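VP5 (Halorubrum pleomorphic virus 6, PDB 6QGL) is an envelope protein that probably fuses the viral membrane with that of the haloarchaeal host cell. Local coordinates at residues T25-E30 and E276-M281; Q135-I138 and G144-Y147; D170-V173 and T179-T182; I372-E377 and T382-T387; D450-K455 and S462-T467. One frame throughout, in Å; residues are numbered along the deposited sequence.

Interaction 1: residues T25-E30 and E276-M281; sequences TLREFE and ERATMM
Arg27 lays its side chain against Thr279, and with the backbone of Leu26 it meets Ala278 and Thr279 of helix 274-283. The CA atoms of Arg27 and Thr279 lie 7.3 Å apart, and no hydrogen bond joins the segments. At the root of the arginine, CB stays back from the helix. Next along the chain, Arg27 CG lies 3.3 Å from Thr279 CG2. Arg27 CD continues along the same methyl, 3.4 Å from Thr279 CG2, and also nears Thr279 CB at 3.8 Å. The arginine and threonine side chains run alongside each other in opposite senses. Arg27 then bends at chi3 (-66°), which turns the guanidinium back beside the helix. There the Thr279 methyl lies at the edge of the group, in its plane. Arg27 NH1 lies 4.0 Å from Ala278 CB. NH2 has a stronger partner, a salt bridge to Asp293. The threonine hydroxyl takes no part in this packing: Thr279 OG1 donates to Glu276 O at 2.7 Å. That oxygen also accepts from Met280 N. Leu26 meets the Thr279 methyl through its carbonyl O, which also accepts from Arg275 NE. Its side chain packs on Asp293 and Ala296 of helix 289-296 and on Thr78 of helix 73-92. Asn118 of helix 97-140 bonds Arg27 O, so the contact sits among helices 73-92, 97-140, 274-283 and 289-296.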
# COMPACT_ATOMS: atom_id res chain seq x y z
N THR A 25 6.12 3.78 -8.15
CA THR A 25 7.26 4.70 -8.05
C THR A 25 8.38 4.29 -9.01
O THR A 25 9.33 5.05 -9.17
CB THR A 25 7.80 4.77 -6.61
OG1 THR A 25 8.23 3.48 -6.19
CG2 THR A 25 6.79 5.34 -5.63
N LEU A 26 8.28 3.10 -9.63
CA LEU A 26 9.33 2.59 -10.52
C LEU A 26 8.86 2.22 -11.93
O LEU A 26 9.71 2.07 -12.81
CB LEU A 26 10.05 1.39 -9.87
CG LEU A 26 10.60 1.62 -8.45
CD1 LEU A 26 10.90 0.31 -7.77
CD2 LEU A 26 11.83 2.52 -8.46
N ARG A 27 7.54 2.05 -12.14
CA ARG A 27 6.99 1.64 -13.44
C ARG A 27 5.59 2.20 -13.65
O ARG A 27 4.97 2.62 -12.68
CB ARG A 27 6.89 0.11 -13.52
CG ARG A 27 8.20 -0.64 -13.37
CD ARG A 27 8.02 -2.13 -13.18
NE ARG A 27 7.37 -2.45 -11.92
CZ ARG A 27 8.00 -2.61 -10.75
NH1 ARG A 27 9.31 -2.45 -10.66
NH2 ARG A 27 7.31 -2.93 -9.67
N GLU A 28 5.07 2.14 -14.89
CA GLU A 28 3.71 2.54 -15.21
C GLU A 28 2.79 1.56 -14.47
O GLU A 28 2.92 0.35 -14.64
CB GLU A 28 3.45 2.53 -16.73
CG GLU A 28 2.03 2.92 -17.10
CD GLU A 28 1.73 3.18 -18.57
OE1 GLU A 28 2.63 2.99 -19.42
OE2 GLU A 28 0.58 3.58 -18.86
N PHE A 29 1.93 2.10 -13.60
CA PHE A 29 1.03 1.31 -12.77
C PHE A 29 -0.41 1.39 -13.27
O PHE A 29 -0.94 2.49 -13.46
CB PHE A 29 1.14 1.74 -11.30
CG PHE A 29 0.23 1.03 -10.33
CD1 PHE A 29 0.56 -0.23 -9.83
CD2 PHE A 29 -0.96 1.62 -9.90
CE1 PHE A 29 -0.29 -0.89 -8.94
CE2 PHE A 29 -1.80 0.96 -9.01
CZ PHE A 29 -1.46 -0.29 -8.54
N GLU A 30 -1.03 0.22 -13.46
CA GLU A 30 -2.42 0.12 -13.91
C GLU A 30 -3.36 0.20 -12.72
O GLU A 30 -3.14 -0.50 -11.72
CB GLU A 30 -2.66 -1.14 -14.74
CG GLU A 30 -2.24 -0.98 -16.20
CD GLU A 30 -2.61 -2.11 -17.14
OE1 GLU A 30 -3.75 -2.61 -17.06
OE2 GLU A 30 -1.76 -2.47 -17.99
N GLU A 276 15.89 -0.93 -13.12
CA GLU A 276 15.89 -1.85 -14.27
C GLU A 276 15.84 -3.31 -13.83
O GLU A 276 15.11 -4.10 -14.43
CB GLU A 276 17.11 -1.62 -15.17
CG GLU A 276 16.99 -0.42 -16.10
CD GLU A 276 18.28 0.02 -16.78
OE1 GLU A 276 19.37 -0.23 -16.22
OE2 GLU A 276 18.19 0.65 -17.86
N ARG A 277 16.60 -3.66 -12.76
CA ARG A 277 16.67 -4.99 -12.17
C ARG A 277 15.28 -5.46 -11.70
O ARG A 277 14.87 -6.56 -12.06
CB ARG A 277 17.67 -4.99 -10.99
CG ARG A 277 18.00 -6.37 -10.42
CD ARG A 277 19.37 -6.86 -10.84
NE ARG A 277 20.43 -5.93 -10.41
CZ ARG A 277 21.59 -5.78 -11.03
NH1 ARG A 277 22.48 -4.91 -10.58
NH2 ARG A 277 21.87 -6.49 -12.12
N ALA A 278 14.56 -4.61 -10.94
CA ALA A 278 13.22 -4.88 -10.40
C ALA A 278 12.15 -5.00 -11.49
O ALA A 278 11.25 -5.83 -11.35
CB ALA A 278 12.83 -3.81 -9.39
N THR A 279 12.23 -4.18 -12.57
CA THR A 279 11.27 -4.21 -13.69
C THR A 279 11.38 -5.53 -14.47
O THR A 279 10.38 -6.00 -15.00
CB THR A 279 11.46 -3.00 -14.62
OG1 THR A 279 12.74 -3.07 -15.24
CG2 THR A 279 11.32 -1.66 -13.90
N MET A 280 12.60 -6.10 -14.55
CA MET A 280 12.86 -7.38 -15.23
C MET A 280 12.29 -8.53 -14.40
O MET A 280 11.97 -9.59 -14.96
CB MET A 280 14.36 -7.59 -15.52
CG MET A 280 14.99 -6.54 -16.44
SD MET A 280 14.38 -6.50 -18.15
CE MET A 280 13.47 -4.96 -18.13
N MET A 281 12.14 -8.32 -13.08
CA MET A 281 11.55 -9.29 -12.15
C MET A 281 10.07 -9.48 -12.50
O MET A 281 9.53 -10.54 -12.24
CB MET A 281 11.66 -8.83 -10.68
CG MET A 281 13.08 -8.57 -10.20
SD MET A 281 14.20 -10.00 -10.27
CE MET A 281 13.43 -11.08 -9.12

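Interaction 2: residues Q135-I138 and G144-Y147; sequences QTVI and GLSY
Val137 and Leu145 approach to 6.5 Å between CA atoms where the chain folds back after the long helix 97-140. The motif is a helix, a short connection and a brief second helix, 145-148, which is only weakly bonded. Its first turn is held by Tyr147 N, which donates to Gly144 O at 3.1 Å. No hydrogen bond crosses between the two segments, and the contact is made by three apolar side chains and the backbone of Gly144. Val137 points at the incoming chain. Its CG1 lies opposite the backbone N (chi1 170°), and this branch meets the start of the second segment. CG1 of Val137 sits 3.5 Å from Gly144 O and 3.9 Å from Leu145 N, so a methyl packs against the peptide link. Gly144 is exposed, whereas Val137 is buried. Val137 also packs on Leu50 of helix 43-66. Tyr147 rests on Leu50 too, so one leucine of a third helix touches both segments. Ile138 and Leu145 are partly exposed. Leu145 reaches across to Ile138, and the two side chains meet at a slant. Leu145 also packs on Phe156 and Leu159 of the following loop. One leucine branch does the touching: Leu145 CD2 lies 3.8 Å from Ile138 CG1 and 4.2 Å from Ile138 CD1.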
# COMPACT_ATOMS: atom_id res chain seq x y z
N GLN A 135 -24.29 7.43 -9.11
CA GLN A 135 -25.23 7.18 -10.20
C GLN A 135 -26.10 5.96 -9.95
O GLN A 135 -27.29 5.99 -10.27
CB GLN A 135 -24.51 7.07 -11.55
CG GLN A 135 -24.06 8.42 -12.14
CD GLN A 135 -25.19 9.39 -12.46
OE1 GLN A 135 -26.30 9.01 -12.84
NE2 GLN A 135 -24.91 10.68 -12.34
N THR A 136 -25.52 4.89 -9.34
CA THR A 136 -26.21 3.65 -8.97
C THR A 136 -27.29 3.95 -7.92
O THR A 136 -28.44 3.57 -8.13
CB THR A 136 -25.20 2.58 -8.54
OG1 THR A 136 -24.42 2.21 -9.68
CG2 THR A 136 -25.85 1.33 -7.98
N VAL A 137 -26.93 4.67 -6.83
CA VAL A 137 -27.83 5.08 -5.75
C VAL A 137 -29.01 5.90 -6.31
O VAL A 137 -30.15 5.65 -5.94
CB VAL A 137 -27.06 5.81 -4.61
CG1 VAL A 137 -28.01 6.47 -3.60
CG2 VAL A 137 -26.11 4.86 -3.90
N ILE A 138 -28.71 6.83 -7.25
CA ILE A 138 -29.71 7.66 -7.93
C ILE A 138 -30.69 6.78 -8.72
O ILE A 138 -31.90 7.04 -8.69
CB ILE A 138 -29.01 8.75 -8.81
CG1 ILE A 138 -28.37 9.85 -7.94
CG2 ILE A 138 -29.96 9.37 -9.85
CD1 ILE A 138 -27.33 10.67 -8.63
N GLY A 144 -30.53 6.32 -0.07
CA GLY A 144 -30.33 7.76 -0.09
C GLY A 144 -28.90 8.14 -0.43
O GLY A 144 -27.97 7.37 -0.17
N LEU A 145 -28.73 9.35 -1.01
CA LEU A 145 -27.42 9.90 -1.37
C LEU A 145 -26.57 10.13 -0.13
O LEU A 145 -25.34 10.05 -0.22
CB LEU A 145 -27.57 11.21 -2.14
CG LEU A 145 -27.99 11.10 -3.60
CD1 LEU A 145 -28.43 12.44 -4.12
CD2 LEU A 145 -26.87 10.57 -4.47
N SER A 146 -27.21 10.37 1.03
CA SER A 146 -26.56 10.56 2.33
C SER A 146 -25.73 9.34 2.73
O SER A 146 -24.84 9.45 3.56
CB SER A 146 -27.60 10.87 3.41
OG SER A 146 -28.50 9.78 3.58
N TYR A 147 -26.02 8.17 2.12
CA TYR A 147 -25.28 6.95 2.40
C TYR A 147 -23.91 6.92 1.70
O TYR A 147 -22.92 6.50 2.31
CB TYR A 147 -26.09 5.69 2.04
CG TYR A 147 -25.37 4.41 2.43
CD1 TYR A 147 -25.42 3.93 3.73
CD2 TYR A 147 -24.55 3.75 1.52
CE1 TYR A 147 -24.70 2.80 4.11
CE2 TYR A 147 -23.82 2.62 1.89
CZ TYR A 147 -23.91 2.14 3.19
OH TYR A 147 -23.21 1.02 3.56

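Interaction 3: residues D170-V173 and T179-T182; sequences DTTV and TNFT
Val173 and Phe181 face each other as an antiparallel hydrogen-bonded pair, with two nearly straight backbone bonds. Val173 N donates to Phe181 O and Phe181 N to Val173 O, each at 2.9 Å. Their side chains emerge on the same face of the sheet but do not pack fully on one another. The contact is at the roots, with Val173 CB 4.5 Å from Phe181 CB. Beyond this the phenyl ring leads away from the valine. It packs on Thr117, Tyr120 and Asn124 of helix 97-140, and Val173 also touches Tyr120, so this face is turned to the helix.

Thr172 and Thr182 form the next, non-hydrogen-bonded pair and carry the other face. Both have the same first torsion (-57° and -58°), with OG1 beside the backbone N and the methyl opposite that N. The two hydroxyls share one water, 2.7 Å from Thr172 OG1 and 3.2 Å from Thr182 OG1. Each methyl is used on a diagonal neighbour instead. Thr172 CG2 lies against the amide of Asn180, 3.8 Å from its CG. Thr182 CG2 meets the carboxylate of Asp170, 3.6 Å from its CG. These four residues are exposed, so this polar face borders solvent while the Val173-Phe181 face is largely turned to helix 97-140.

The two strand segments run at 153° to one another. Together they form a beta hairpin, strands 166-174 and 180-189, which begins a four-stranded antiparallel meander with strand order 1-2-3-4.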
# COMPACT_ATOMS: atom_id res chain seq x y z
N ASP A 170 -12.38 18.86 -15.08
CA ASP A 170 -11.11 18.61 -15.75
C ASP A 170 -10.12 19.71 -15.37
O ASP A 170 -10.39 20.89 -15.58
CB ASP A 170 -11.28 18.54 -17.28
CG ASP A 170 -11.91 17.26 -17.82
OD1 ASP A 170 -12.24 16.37 -17.00
OD2 ASP A 170 -12.05 17.15 -19.05
N THR A 171 -8.98 19.30 -14.79
CA THR A 171 -7.91 20.20 -14.37
C THR A 171 -6.63 19.78 -15.08
O THR A 171 -6.20 18.64 -14.93
CB THR A 171 -7.80 20.23 -12.84
OG1 THR A 171 -9.06 20.65 -12.31
CG2 THR A 171 -6.70 21.16 -12.33
N THR A 172 -6.04 20.71 -15.85
CA THR A 172 -4.81 20.46 -16.60
C THR A 172 -3.59 20.57 -15.69
O THR A 172 -3.39 21.59 -15.02
CB THR A 172 -4.73 21.38 -17.84
OG1 THR A 172 -5.88 21.17 -18.66
CG2 THR A 172 -3.47 21.13 -18.68
N VAL A 173 -2.78 19.50 -15.67
CA VAL A 173 -1.53 19.38 -14.94
C VAL A 173 -0.42 19.40 -16.00
O VAL A 173 -0.51 18.65 -16.98
CB VAL A 173 -1.49 18.11 -14.04
CG1 VAL A 173 -0.09 17.82 -13.50
CG2 VAL A 173 -2.49 18.21 -12.90
N THR A 179 4.08 17.29 -21.75
CA THR A 179 2.71 16.83 -21.99
C THR A 179 1.74 17.33 -20.92
O THR A 179 2.18 17.74 -19.84
CB THR A 179 2.65 15.28 -22.10
OG1 THR A 179 2.95 14.69 -20.83
CG2 THR A 179 3.55 14.72 -23.19
N ASN A 180 0.44 17.28 -21.22
CA ASN A 180 -0.62 17.67 -20.28
C ASN A 180 -1.37 16.45 -19.80
O ASN A 180 -1.64 15.54 -20.59
CB ASN A 180 -1.60 18.66 -20.93
CG ASN A 180 -1.02 19.99 -21.35
OD1 ASN A 180 -1.45 20.57 -22.35
ND2 ASN A 180 -0.06 20.53 -20.60
N PHE A 181 -1.71 16.43 -18.50
CA PHE A 181 -2.48 15.35 -17.89
C PHE A 181 -3.77 15.92 -17.30
O PHE A 181 -3.74 16.97 -16.66
CB PHE A 181 -1.67 14.60 -16.82
CG PHE A 181 -2.39 13.42 -16.20
CD1 PHE A 181 -2.42 12.19 -16.84
CD2 PHE A 181 -3.04 13.54 -14.98
CE1 PHE A 181 -3.10 11.10 -16.28
CE2 PHE A 181 -3.73 12.46 -14.42
CZ PHE A 181 -3.74 11.25 -15.07
N THR A 182 -4.89 15.22 -17.51
CA THR A 182 -6.17 15.64 -16.98
C THR A 182 -6.39 15.03 -15.59
O THR A 182 -6.66 13.83 -15.46
CB THR A 182 -7.32 15.36 -17.97
OG1 THR A 182 -7.07 16.04 -19.20
CG2 THR A 182 -8.67 15.80 -17.43
O HOH W 1 -7.68 19.12 -18.73

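Interaction 4: residues I372-E377 and T382-T387; sequences ITITSE and TAIEVT
Ile374 and Ile384 make the tight part of this contact, meeting tip to tip. The CD1 atoms of Ile374 and Ile384 are 3.7 Å apart, although the two CA atoms are 9.7 Å apart. Ile374 brings its chain there with CG1 between the backbone N and the carbonyl carbon (chi1 60°). Ile384 uses a different torsion, with CG1 opposite the carbonyl carbon (chi1 -57°). Two residues away, Ile372 and Val386 repeat the head-on approach through shorter branches, CG2 of Ile372 and the methyls of Val386. Here the CA atoms come to 8.5 Å. The CG2 methyl of Ile372 stands before both branches of the valine: Ile372 CG2 is 4.1 Å from Val386 CG1 and 4.2 Å from Val386 CG2. All four side chains are buried, and no hydrogen bond links the segments. Val394 of strand 393-397 touches both Ile372 and Val386. Trp360 and Trp409 touch Ile374, and Trp401 touches Ile384.

Beyond Ile374 the contact is loose, as the first segment leaves its strand. Thr375 and Glu377 are exposed and make no real contact with 382-387. Glu377 starts away from that strand and rests on Trp409. On the far side of the second strand, Glu385 turns from the contact to form a salt bridge with Arg428.

Strand 371-374 pairs with 409-412, whereas 382-388 pairs with 393-397 and 422-431. The two strands thus belong to different sheets, joined through aliphatic side chains in a way consistent with a sandwich-like core.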
# COMPACT_ATOMS: atom_id res chain seq x y z
N ILE A 372 -21.85 -24.58 15.92
CA ILE A 372 -20.64 -24.06 16.58
C ILE A 372 -20.76 -22.52 16.59
O ILE A 372 -21.02 -21.93 15.55
CB ILE A 372 -19.35 -24.52 15.83
CG1 ILE A 372 -19.28 -26.06 15.73
CG2 ILE A 372 -18.08 -23.94 16.47
CD1 ILE A 372 -18.43 -26.57 14.59
N THR A 373 -20.56 -21.89 17.76
CA THR A 373 -20.65 -20.43 17.89
C THR A 373 -19.32 -19.83 18.34
O THR A 373 -18.69 -20.34 19.27
CB THR A 373 -21.84 -20.02 18.79
OG1 THR A 373 -22.99 -20.81 18.47
CG2 THR A 373 -22.19 -18.54 18.67
N ILE A 374 -18.91 -18.73 17.68
CA ILE A 374 -17.69 -17.97 17.97
C ILE A 374 -18.08 -16.57 18.47
O ILE A 374 -19.12 -16.05 18.06
CB ILE A 374 -16.68 -17.97 16.78
CG1 ILE A 374 -17.29 -17.35 15.51
CG2 ILE A 374 -16.17 -19.40 16.52
CD1 ILE A 374 -16.31 -17.00 14.39
N THR A 375 -17.27 -15.97 19.37
CA THR A 375 -17.58 -14.66 19.98
C THR A 375 -16.80 -13.47 19.36
O THR A 375 -16.81 -12.37 19.93
CB THR A 375 -17.42 -14.72 21.51
OG1 THR A 375 -16.05 -14.95 21.84
CG2 THR A 375 -18.31 -15.77 22.16
N SER A 376 -16.16 -13.69 18.20
CA SER A 376 -15.41 -12.65 17.48
C SER A 376 -15.54 -12.86 15.97
O SER A 376 -15.87 -13.96 15.53
CB SER A 376 -13.94 -12.66 17.90
OG SER A 376 -13.77 -11.99 19.14
N GLU A 377 -15.31 -11.79 15.18
CA GLU A 377 -15.41 -11.84 13.72
C GLU A 377 -14.31 -12.72 13.10
O GLU A 377 -13.13 -12.49 13.37
CB GLU A 377 -15.42 -10.43 13.11
CG GLU A 377 -15.73 -10.39 11.61
CD GLU A 377 -16.56 -9.22 11.11
OE1 GLU A 377 -16.28 -8.07 11.51
OE2 GLU A 377 -17.49 -9.46 10.31
N THR A 382 -8.93 -16.82 6.01
CA THR A 382 -8.56 -17.85 6.99
C THR A 382 -9.75 -18.74 7.30
O THR A 382 -10.90 -18.31 7.19
CB THR A 382 -7.99 -17.27 8.30
OG1 THR A 382 -9.01 -16.60 9.04
CG2 THR A 382 -6.77 -16.37 8.10
N ALA A 383 -9.47 -19.98 7.73
CA ALA A 383 -10.47 -20.95 8.13
C ALA A 383 -10.24 -21.32 9.59
O ALA A 383 -9.10 -21.52 10.00
CB ALA A 383 -10.40 -22.19 7.26
N ILE A 384 -11.33 -21.37 10.39
CA ILE A 384 -11.26 -21.75 11.80
C ILE A 384 -11.42 -23.26 11.86
O ILE A 384 -12.46 -23.79 11.47
CB ILE A 384 -12.26 -20.99 12.71
CG1 ILE A 384 -12.06 -19.46 12.61
CG2 ILE A 384 -12.13 -21.46 14.18
CD1 ILE A 384 -13.25 -18.63 13.02
N GLU A 385 -10.35 -23.95 12.30
CA GLU A 385 -10.31 -25.40 12.45
C GLU A 385 -10.75 -25.73 13.87
O GLU A 385 -10.00 -25.53 14.82
CB GLU A 385 -8.90 -25.96 12.15
CG GLU A 385 -8.47 -25.81 10.70
CD GLU A 385 -7.26 -26.63 10.31
OE1 GLU A 385 -7.38 -27.46 9.38
OE2 GLU A 385 -6.18 -26.45 10.93
N VAL A 386 -12.00 -26.19 14.00
CA VAL A 386 -12.62 -26.51 15.29
C VAL A 386 -12.46 -28.00 15.58
O VAL A 386 -12.91 -28.84 14.80
CB VAL A 386 -14.11 -26.07 15.34
CG1 VAL A 386 -14.73 -26.32 16.71
CG2 VAL A 386 -14.27 -24.60 14.94
N THR A 387 -11.83 -28.33 16.72
CA THR A 387 -11.64 -29.71 17.18
C THR A 387 -12.56 -29.96 18.36
O THR A 387 -12.50 -29.24 19.35
CB THR A 387 -10.16 -29.99 17.47
OG1 THR A 387 -9.41 -29.85 16.26
CG2 THR A 387 -9.93 -31.39 18.05

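Interaction 5: residues D450-K455 and S462-T467; sequences DKLVNK and SSTSFT
Leu452 makes a van der Waals contact with the backbone of Ser462 and Ser463 and the methyl of Thr464, where the chain after strand 447-454 passes back beside that strand. The nearest CA atoms, those of Leu452 and Ser462, are 6.9 Å apart. No hydrogen bond joins the two segments, but Leu452 is bonded through its backbone to Val461, just before the second one. Leu452 is the buried residue here, and its two methyls have different nearest partners. Leu452 CD1 lies 3.4 Å from Ser462 O and 3.8 Å from Ser463 O. CD2 faces a side chain, with Leu452 CD2 3.7 Å from Thr464 CG2. The leucine and threonine side chains run nearly perpendicular to each other.

Thr464 divides its two branches. Its first torsion (51°) sets OG1 between the backbone N and the carbonyl carbon, and CG2 opposite the carbonyl carbon. The methyl thus meets the leucine, while OG1 is hydrogen-bonded to Leu332 N. Ser463 starts away from the strand, and its OG is bonded to Ser333 OG. Ser462 is paired through its backbone with Ala334. The coil is therefore tied to residues 332-334 as well as to the leucine.

Leu452 also packs on Ala307 of strand 305-311, the neighbour of 447-454 in a six-stranded antiparallel sheet. This is an irregular segment packed against a sheet residue, on the path from the last strand to the C-terminal helix 480-496.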
# COMPACT_ATOMS: atom_id res chain seq x y z
N ASP A 450 9.79 -13.97 17.82
CA ASP A 450 9.97 -15.26 18.49
C ASP A 450 11.39 -15.79 18.31
O ASP A 450 12.11 -15.97 19.29
CB ASP A 450 8.93 -16.29 18.02
CG ASP A 450 7.49 -15.90 18.28
OD1 ASP A 450 7.19 -15.46 19.41
OD2 ASP A 450 6.66 -16.06 17.36
N LYS A 451 11.79 -16.03 17.05
CA LYS A 451 13.11 -16.54 16.70
C LYS A 451 13.64 -15.94 15.40
O LYS A 451 12.85 -15.53 14.54
CB LYS A 451 13.11 -18.09 16.64
CG LYS A 451 12.22 -18.70 15.56
CD LYS A 451 12.29 -20.22 15.53
CE LYS A 451 11.42 -20.81 14.45
NZ LYS A 451 11.49 -22.29 14.42
N LEU A 452 14.97 -15.88 15.27
CA LEU A 452 15.67 -15.38 14.09
C LEU A 452 16.55 -16.50 13.54
O LEU A 452 17.54 -16.88 14.16
CB LEU A 452 16.49 -14.11 14.41
CG LEU A 452 15.69 -12.82 14.61
CD1 LEU A 452 16.49 -11.81 15.41
CD2 LEU A 452 15.26 -12.23 13.29
N VAL A 453 16.14 -17.05 12.39
CA VAL A 453 16.80 -18.18 11.72
C VAL A 453 17.71 -17.68 10.60
O VAL A 453 17.24 -16.99 9.69
CB VAL A 453 15.73 -19.19 11.18
CG1 VAL A 453 16.38 -20.36 10.45
CG2 VAL A 453 14.83 -19.70 12.30
N ASN A 454 19.00 -18.08 10.61
CA ASN A 454 19.92 -17.74 9.52
C ASN A 454 19.35 -18.37 8.24
O ASN A 454 18.68 -19.40 8.31
CB ASN A 454 21.36 -18.23 9.81
CG ASN A 454 22.39 -17.83 8.76
OD1 ASN A 454 22.11 -17.13 7.78
ND2 ASN A 454 23.62 -18.27 8.95
N LYS A 455 19.55 -17.72 7.09
CA LYS A 455 19.02 -18.09 5.78
C LYS A 455 19.36 -19.52 5.32
O LYS A 455 18.45 -20.20 4.84
CB LYS A 455 19.47 -17.06 4.72
CG LYS A 455 18.92 -17.28 3.31
CD LYS A 455 17.40 -17.16 3.23
CE LYS A 455 16.90 -17.38 1.83
NZ LYS A 455 15.41 -17.45 1.78
N SER A 462 20.53 -13.67 17.89
CA SER A 462 19.92 -12.73 18.83
C SER A 462 19.28 -11.51 18.15
O SER A 462 18.11 -11.25 18.39
CB SER A 462 20.93 -12.29 19.88
OG SER A 462 21.39 -13.39 20.65
N SER A 463 20.05 -10.78 17.31
CA SER A 463 19.58 -9.56 16.63
C SER A 463 19.56 -9.64 15.09
O SER A 463 19.95 -10.65 14.51
CB SER A 463 20.43 -8.36 17.07
OG SER A 463 20.40 -8.17 18.48
N THR A 464 19.10 -8.54 14.44
CA THR A 464 19.01 -8.37 12.99
C THR A 464 20.09 -7.41 12.48
O THR A 464 20.56 -6.55 13.23
CB THR A 464 17.63 -7.81 12.58
OG1 THR A 464 17.33 -6.65 13.35
CG2 THR A 464 16.52 -8.83 12.68
N SER A 465 20.47 -7.54 11.19
CA SER A 465 21.44 -6.67 10.54
C SER A 465 20.89 -6.26 9.17
O SER A 465 20.72 -7.11 8.28
CB SER A 465 22.80 -7.34 10.42
OG SER A 465 23.79 -6.42 10.01
N PHE A 466 20.57 -4.97 9.02
CA PHE A 466 20.02 -4.41 7.79
C PHE A 466 21.11 -3.87 6.88
O PHE A 466 22.13 -3.38 7.37
CB PHE A 466 18.97 -3.33 8.11
CG PHE A 466 17.72 -3.91 8.72
CD1 PHE A 466 17.62 -4.10 10.10
CD2 PHE A 466 16.64 -4.28 7.93
CE1 PHE A 466 16.47 -4.66 10.66
CE2 PHE A 466 15.49 -4.84 8.49
CZ PHE A 466 15.41 -5.02 9.85
N THR A 467 20.90 -3.99 5.56
CA THR A 467 21.84 -3.53 4.55
C THR A 467 21.16 -2.71 3.46
O THR A 467 20.02 -3.00 3.09
CB THR A 467 22.64 -4.70 3.94
OG1 THR A 467 21.75 -5.71 3.49
CG2 THR A 467 23.68 -5.28 4.90

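The five contacts are separate and none touches another. Along the chain, interactions 2 and 3 are nested inside the long loop closed by interaction 1, while interactions 4 and 5 follow it. Interactions 1 and 3 are closest, with centres 24 Å apart and nearest atoms about 9 Å apart. Helix 97-140 links interactions 2 and 3: it supplies 135-138 to one and covers the Phe181 face of the other, with centres 29 Å apart. Interaction 4 joins two sheets, while the strand of interaction 5 belongs to another, six-stranded one; their centres are 33 Å apart. Interaction 5 lies farthest from interaction 2, at 52 Å between centres, on the opposite side of the chain's centre.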